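Local coordinates for protein DNA methyltransferase (Nicotiana tabacum, PDB 4ONQ) that probably methylates cytosine in DNA at carbon 5 with S-adenosyl-L-methionine as methyl donor, through the catalytic domain held in this chain, at residues A[225-230]-A[306-311]; A[272-277]-A[281-286]. The protein carries 5 engineered substitutions. One frame throughout, in Å; residues are numbered along the deposited sequence.

Both contacts reach the same mixed sheet of the methyltransferase domain but at different places. Interaction 1 is a surface contact at the head of strand 309-312, an inner strand, where the loop 225-230 brushes past on its way into strand 231-236. Interaction 2 is partly buried and packs helix 264-276 against strand 282-286 at one border of the sheet; along the chain it is nested inside the loop that interaction 1 closes. The chemistry differs accordingly: a phenyl ring lies against a carboxylate in the first, while an indole takes an aliphatic group over its face in the second. The two centres are about 17 Å apart and their nearest atoms about 7 Å, without touching.

Interaction 1: residues A[225-230]-A[306-311]; sequences DLFPGG and GFDLVI
The phenyl ring of Phe227 and the carboxylate of Asp308 meet obliquely, their planes 36° apart. The place is the Rossmann-like sheet of a class I methyltransferase, whose strands are rearranged along the chain: 39-45 comes well before 231-236, while 309-312 lies between them in the sheet. Residues 225-230 lead into strand 231-236, and residues 306-311 enter its parallel neighbour, strand 309-312. The ring's outer rim does the touching. Its CE1 is 3.2 Å from Asp308 OD2, and CZ lies 3.7 Å from Asp308 CB, so both the charged group and the methylene lean on the same side of the phenyl. The two side chains slide past each other in opposite directions; CG of Phe227, anti to the carbonyl carbon (chi1 -61°), carries the ring across to Asp308. No hydrogen bond is formed with the ring; the contact is one of close packing, to which an aromatic C-H...O attraction may add. The carboxylate finds its hydrogen bond in the next strand, where OD1 pairs with the backbone N of Asn232; backbone bonds of Asp308 to Asn232 and Phe39 tie the same residue to strands on both flanks. The bond at OD1 probably limits how far the carboxylate can turn, which would keep OD2 near the phenyl. An alanine in place of Phe227 removes the ring and would probably open a gap beside the Asp308 carboxylate, leaving OD2 and CB without the surface they rest on. On the loop side, Phe227 opens a type I beta turn that ends at Gly230. Gly230 has a positive phi of 103°, where a beta carbon would jam against the preceding carbonyl oxygen. Its own carbonyl O stays 3.9 Å from Asp308 OD1, and the turn is closed by Gly230 N bonding Phe227 O at 3.1 Å.

Interaction 2: residues A[272-277]-A[281-286]; sequences SWWEQT and GNLIHF
This is helix-on-strand packing inside a beta-alpha-beta unit of the Rossmann-like methyltransferase fold, in which strand 254-260, helix 264-276 and strand 282-286 follow one another and the two strands run parallel at one border of the sheet. The indole of Trp274 carries it. Leu283 CB sits over one face, 3.5 Å from the centroid of the five-membered ring and 15° off its normal, a CH-pi contact. Leu283 CD2 reaches back to Trp274 CB at 3.7 Å, so the leucine covers the root of the indole as well as its ring. With CG anti to the backbone N (chi1 -171°), the indole projects toward strand 282-286 and also touches Leu254 and Val257 of the neighbouring strand 254-260. At the ring edge, near its plane, Trp274 NE1 gives a weak hydrogen bond to Gly281 O, 3.3 Å long and bent to 138° at the hydrogen. The approach of Gly281 is close: Trp274 CZ2 lies 3.4 Å from Gly281 C. Next to the contact, Arg271 of the same helix bonds Leu283 O and adds a polar link to the strand. At the end of the helix one carbonyl takes two donors: Trp273 O accepts from Thr277 N at 3.0 Å and, from the opposite face of its carbonyl plane, from Thr277 OG1 at 2.7 Å.

Interaction 1: residues A[225-230]-A[306-311]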
loop_
_atom_site.group_PDB
_atom_site.type_symbol
_atom_site.label_atom_id
_atom_site.label_comp_id
_atom_site.label_asym_id
_atom_site.label_seq_id
_atom_site.Cartn_x
_atom_site.Cartn_y
_atom_site.Cartn_z
ATOM N N ASP A 225 -4.573 4.028 20.552
ATOM C CA ASP A 225 -4.837 4.109 21.955
ATOM C C ASP A 225 -3.932 3.190 22.715
ATOM O O ASP A 225 -3.583 3.444 23.830
ATOM C CB ASP A 225 -6.286 3.755 22.251
ATOM C CG ASP A 225 -7.162 4.967 22.336
ATOM O OD1 ASP A 225 -6.591 6.072 22.451
ATOM O OD2 ASP A 225 -8.406 4.835 22.300
ATOM N N LEU A 226 -3.546 2.099 22.091
ATOM C CA LEU A 226 -2.767 1.079 22.775
ATOM C C LEU A 226 -1.337 1.499 23.113
ATOM O O LEU A 226 -0.774 1.025 24.097
ATOM C CB LEU A 226 -2.756 -0.214 21.958
ATOM C CG LEU A 226 -4.116 -0.870 21.720
ATOM C CD1 LEU A 226 -3.968 -2.077 20.806
ATOM C CD2 LEU A 226 -4.752 -1.274 23.040
ATOM N N PHE A 227 -0.747 2.387 22.318
ATOM C CA PHE A 227 0.675 2.692 22.490
ATOM C C PHE A 227 1.027 4.172 22.594
ATOM O O PHE A 227 1.657 4.729 21.694
ATOM C CB PHE A 227 1.488 2.039 21.378
ATOM C CG PHE A 227 1.384 0.545 21.361
ATOM C CD1 PHE A 227 2.207 -0.226 22.161
ATOM C CD2 PHE A 227 0.464 -0.091 20.547
ATOM C CE1 PHE A 227 2.110 -1.602 22.152
ATOM C CE2 PHE A 227 0.365 -1.466 20.534
ATOM C CZ PHE A 227 1.190 -2.221 21.336
ATOM N N PRO A 228 0.652 4.802 23.718
ATOM C CA PRO A 228 0.938 6.217 23.976
ATOM C C PRO A 228 2.418 6.465 24.274
ATOM O O PRO A 228 2.878 7.604 24.195
ATOM C CB PRO A 228 0.092 6.527 25.220
ATOM C CG PRO A 228 -0.819 5.340 25.403
ATOM C CD PRO A 228 -0.082 4.185 24.832
ATOM N N GLY A 229 3.121 5.432 24.682
ATOM C CA GLY A 229 4.540 5.500 24.915
ATOM C C GLY A 229 5.305 5.536 23.623
ATOM O O GLY A 229 6.482 5.795 23.582
ATOM N N GLY A 230 4.616 5.230 22.547
ATOM C CA GLY A 230 5.267 5.059 21.285
ATOM C C GLY A 230 5.389 3.597 20.988
ATOM O O GLY A 230 5.283 2.759 21.833
ATOM N N GLY A 306 10.643 -5.134 23.435
ATOM C CA GLY A 306 10.016 -5.999 22.452
ATOM C C GLY A 306 9.364 -5.235 21.318
ATOM O O GLY A 306 9.135 -4.032 21.423
ATOM N N PHE A 307 9.069 -5.938 20.227
ATOM C CA PHE A 307 8.362 -5.344 19.096
ATOM C C PHE A 307 6.853 -5.360 19.300
ATOM O O PHE A 307 6.271 -6.386 19.641
ATOM C CB PHE A 307 8.720 -6.061 17.795
ATOM C CG PHE A 307 10.117 -5.794 17.330
ATOM C CD1 PHE A 307 10.483 -4.527 16.907
ATOM C CD2 PHE A 307 11.063 -6.803 17.320
ATOM C CE1 PHE A 307 11.773 -4.271 16.488
ATOM C CE2 PHE A 307 12.352 -6.557 16.891
ATOM C CZ PHE A 307 12.709 -5.287 16.478
ATOM N N ASP A 308 6.223 -4.213 19.091
ATOM C CA ASP A 308 4.786 -4.104 19.262
ATOM C C ASP A 308 4.082 -4.548 17.989
ATOM O O ASP A 308 3.064 -5.234 18.033
ATOM C CB ASP A 308 4.404 -2.666 19.617
ATOM C CG ASP A 308 5.066 -2.188 20.901
ATOM O OD1 ASP A 308 5.622 -1.068 20.916
ATOM O OD2 ASP A 308 5.023 -2.931 21.903
ATOM N N LEU A 309 4.649 -4.164 16.851
ATOM C CA LEU A 309 4.077 -4.491 15.554
ATOM C C LEU A 309 5.157 -4.980 14.593
ATOM O O LEU A 309 6.213 -4.363 14.469
ATOM C CB LEU A 309 3.371 -3.262 14.970
ATOM C CG LEU A 309 2.881 -3.361 13.520
ATOM C CD1 LEU A 309 1.802 -4.421 13.376
ATOM C CD2 LEU A 309 2.388 -2.020 13.031
ATOM N N VAL A 310 4.903 -6.102 13.931
ATOM C CA VAL A 310 5.721 -6.484 12.791
ATOM C C VAL A 310 4.853 -6.458 11.544
ATOM O O VAL A 310 3.763 -7.024 11.518
ATOM C CB VAL A 310 6.461 -7.834 12.989
ATOM C CG1 VAL A 310 5.812 -8.655 14.082
ATOM C CG2 VAL A 310 6.565 -8.605 11.678
ATOM N N ILE A 311 5.315 -5.776 10.522
ATOM C CA ILE A 311 4.520 -5.532 9.353
ATOM C C ILE A 311 5.357 -5.733 8.104
ATOM O O ILE A 311 6.460 -5.306 8.039
ATOM C CB ILE A 311 3.927 -4.107 9.415
ATOM C CG1 ILE A 311 3.217 -3.726 8.142
ATOM C CG2 ILE A 311 5.003 -3.096 9.675
ATOM C CD1 ILE A 311 2.456 -2.449 8.239
#

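Interaction 2: residues A[272-277]-A[281-286]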
loop_
_atom_site.group_PDB
_atom_site.type_symbol
_atom_site.label_atom_id
_atom_site.label_comp_id
_atom_site.label_asym_id
_atom_site.label_seq_id
_atom_site.Cartn_x
_atom_site.Cartn_y
_atom_site.Cartn_z
ATOM N N SER A 272 15.627 9.896 4.564
ATOM C CA SER A 272 15.312 11.296 4.302
ATOM C C SER A 272 13.987 11.679 4.949
ATOM O O SER A 272 13.895 12.713 5.608
ATOM C CB SER A 272 15.268 11.580 2.804
ATOM O OG SER A 272 16.573 11.617 2.262
ATOM N N TRP A 273 12.972 10.832 4.774
ATOM C CA TRP A 273 11.669 11.071 5.394
ATOM C C TRP A 273 11.761 11.125 6.920
ATOM O O TRP A 273 11.076 11.916 7.578
ATOM C CB TRP A 273 10.687 9.973 4.992
ATOM C CG TRP A 273 9.371 10.077 5.688
ATOM C CD1 TRP A 273 8.324 10.874 5.338
ATOM C CD2 TRP A 273 8.955 9.355 6.856
ATOM N NE1 TRP A 273 7.283 10.700 6.219
ATOM C CE2 TRP A 273 7.644 9.771 7.159
ATOM C CE3 TRP A 273 9.565 8.402 7.676
ATOM C CZ2 TRP A 273 6.931 9.266 8.244
ATOM C CZ3 TRP A 273 8.852 7.897 8.753
ATOM C CH2 TRP A 273 7.551 8.334 9.030
ATOM N N TRP A 274 12.581 10.263 7.482
ATOM C CA TRP A 274 12.716 10.142 8.895
ATOM C C TRP A 274 13.259 11.395 9.466
ATOM O O TRP A 274 12.807 11.864 10.479
ATOM C CB TRP A 274 13.590 8.961 9.238
ATOM C CG TRP A 274 13.651 8.586 10.679
ATOM C CD1 TRP A 274 14.552 8.995 11.620
ATOM C CD2 TRP A 274 12.791 7.679 11.383
ATOM N NE1 TRP A 274 14.311 8.425 12.802
ATOM C CE2 TRP A 274 13.271 7.639 12.738
ATOM C CE3 TRP A 274 11.707 6.931 11.045
ATOM C CZ2 TRP A 274 12.678 6.875 13.685
ATOM C CZ3 TRP A 274 11.113 6.179 12.014
ATOM C CH2 TRP A 274 11.593 6.144 13.302
ATOM N N GLU A 275 14.241 11.961 8.828
ATOM C CA GLU A 275 14.738 13.244 9.203
ATOM C C GLU A 275 13.828 14.409 8.975
ATOM O O GLU A 275 13.728 15.255 9.794
ATOM C CB GLU A 275 16.062 13.485 8.548
ATOM C CG GLU A 275 17.051 12.492 9.050
ATOM C CD GLU A 275 18.336 12.477 8.286
ATOM O OE1 GLU A 275 18.649 13.453 7.602
ATOM O OE2 GLU A 275 19.049 11.485 8.411
ATOM N N GLN A 276 13.159 14.425 7.851
ATOM C CA GLN A 276 12.327 15.508 7.449
ATOM C C GLN A 276 11.149 15.679 8.352
ATOM O O GLN A 276 10.604 16.730 8.467
ATOM C CB GLN A 276 11.925 15.344 6.004
ATOM C CG GLN A 276 13.026 15.757 5.055
ATOM C CD GLN A 276 12.776 15.416 3.603
ATOM O OE1 GLN A 276 11.663 15.383 3.159
ATOM N NE2 GLN A 276 13.823 15.183 2.871
ATOM N N THR A 277 10.727 14.601 8.952
ATOM C CA THR A 277 9.614 14.648 9.838
ATOM C C THR A 277 10.086 14.753 11.243
ATOM O O THR A 277 9.311 14.629 12.132
ATOM C CB THR A 277 8.665 13.460 9.681
ATOM O OG1 THR A 277 9.388 12.244 9.723
ATOM C CG2 THR A 277 7.971 13.551 8.412
ATOM N N GLY A 281 12.805 9.308 17.488
ATOM C CA GLY A 281 13.046 7.909 17.651
ATOM C C GLY A 281 14.121 7.365 16.774
ATOM O O GLY A 281 14.737 8.069 16.062
ATOM N N ASN A 282 14.383 6.096 16.895
ATOM C CA ASN A 282 15.456 5.486 16.159
ATOM C C ASN A 282 15.144 4.649 14.943
ATOM O O ASN A 282 14.419 3.729 15.036
ATOM C CB ASN A 282 16.167 4.588 17.107
ATOM C CG ASN A 282 17.394 5.195 17.591
ATOM O OD1 ASN A 282 17.503 5.515 18.729
ATOM N ND2 ASN A 282 18.318 5.411 16.702
ATOM N N LEU A 283 15.764 4.934 13.828
ATOM C CA LEU A 283 15.525 4.163 12.651
ATOM C C LEU A 283 16.718 3.271 12.358
ATOM O O LEU A 283 17.797 3.719 12.203
ATOM C CB LEU A 283 15.210 5.108 11.508
ATOM C CG LEU A 283 15.215 4.528 10.125
ATOM C CD1 LEU A 283 14.148 3.486 9.911
ATOM C CD2 LEU A 283 15.193 5.577 9.054
ATOM N N ILE A 284 16.501 1.980 12.275
ATOM C CA ILE A 284 17.601 1.079 12.033
ATOM C C ILE A 284 17.419 0.257 10.787
ATOM O O ILE A 284 16.475 -0.467 10.673
ATOM C CB ILE A 284 17.777 0.139 13.206
ATOM C CG1 ILE A 284 18.030 0.946 14.443
ATOM C CG2 ILE A 284 18.961 -0.754 12.998
ATOM C CD1 ILE A 284 18.200 0.110 15.664
ATOM N N HIS A 285 18.362 0.339 9.869
ATOM C CA HIS A 285 18.240 -0.365 8.593
ATOM C C HIS A 285 19.073 -1.642 8.495
ATOM O O HIS A 285 20.230 -1.686 8.914
ATOM C CB HIS A 285 18.566 0.560 7.415
ATOM C CG HIS A 285 17.369 1.263 6.849
ATOM N ND1 HIS A 285 16.250 0.589 6.408
ATOM C CD2 HIS A 285 17.121 2.578 6.643
ATOM C CE1 HIS A 285 15.362 1.459 5.960
ATOM N NE2 HIS A 285 15.867 2.672 6.089
ATOM N N PHE A 286 18.457 -2.680 7.940
ATOM C CA PHE A 286 19.165 -3.890 7.552
ATOM C C PHE A 286 18.887 -4.123 6.085
ATOM O O PHE A 286 17.811 -3.780 5.590
ATOM C CB PHE A 286 18.682 -5.091 8.357
ATOM C CG PHE A 286 19.145 -5.092 9.779
ATOM C CD1 PHE A 286 20.392 -5.590 10.111
ATOM C CD2 PHE A 286 18.328 -4.609 10.786
ATOM C CE1 PHE A 286 20.824 -5.596 11.422
ATOM C CE2 PHE A 286 18.752 -4.616 12.099
ATOM C CZ PHE A 286 20.002 -5.109 12.418
#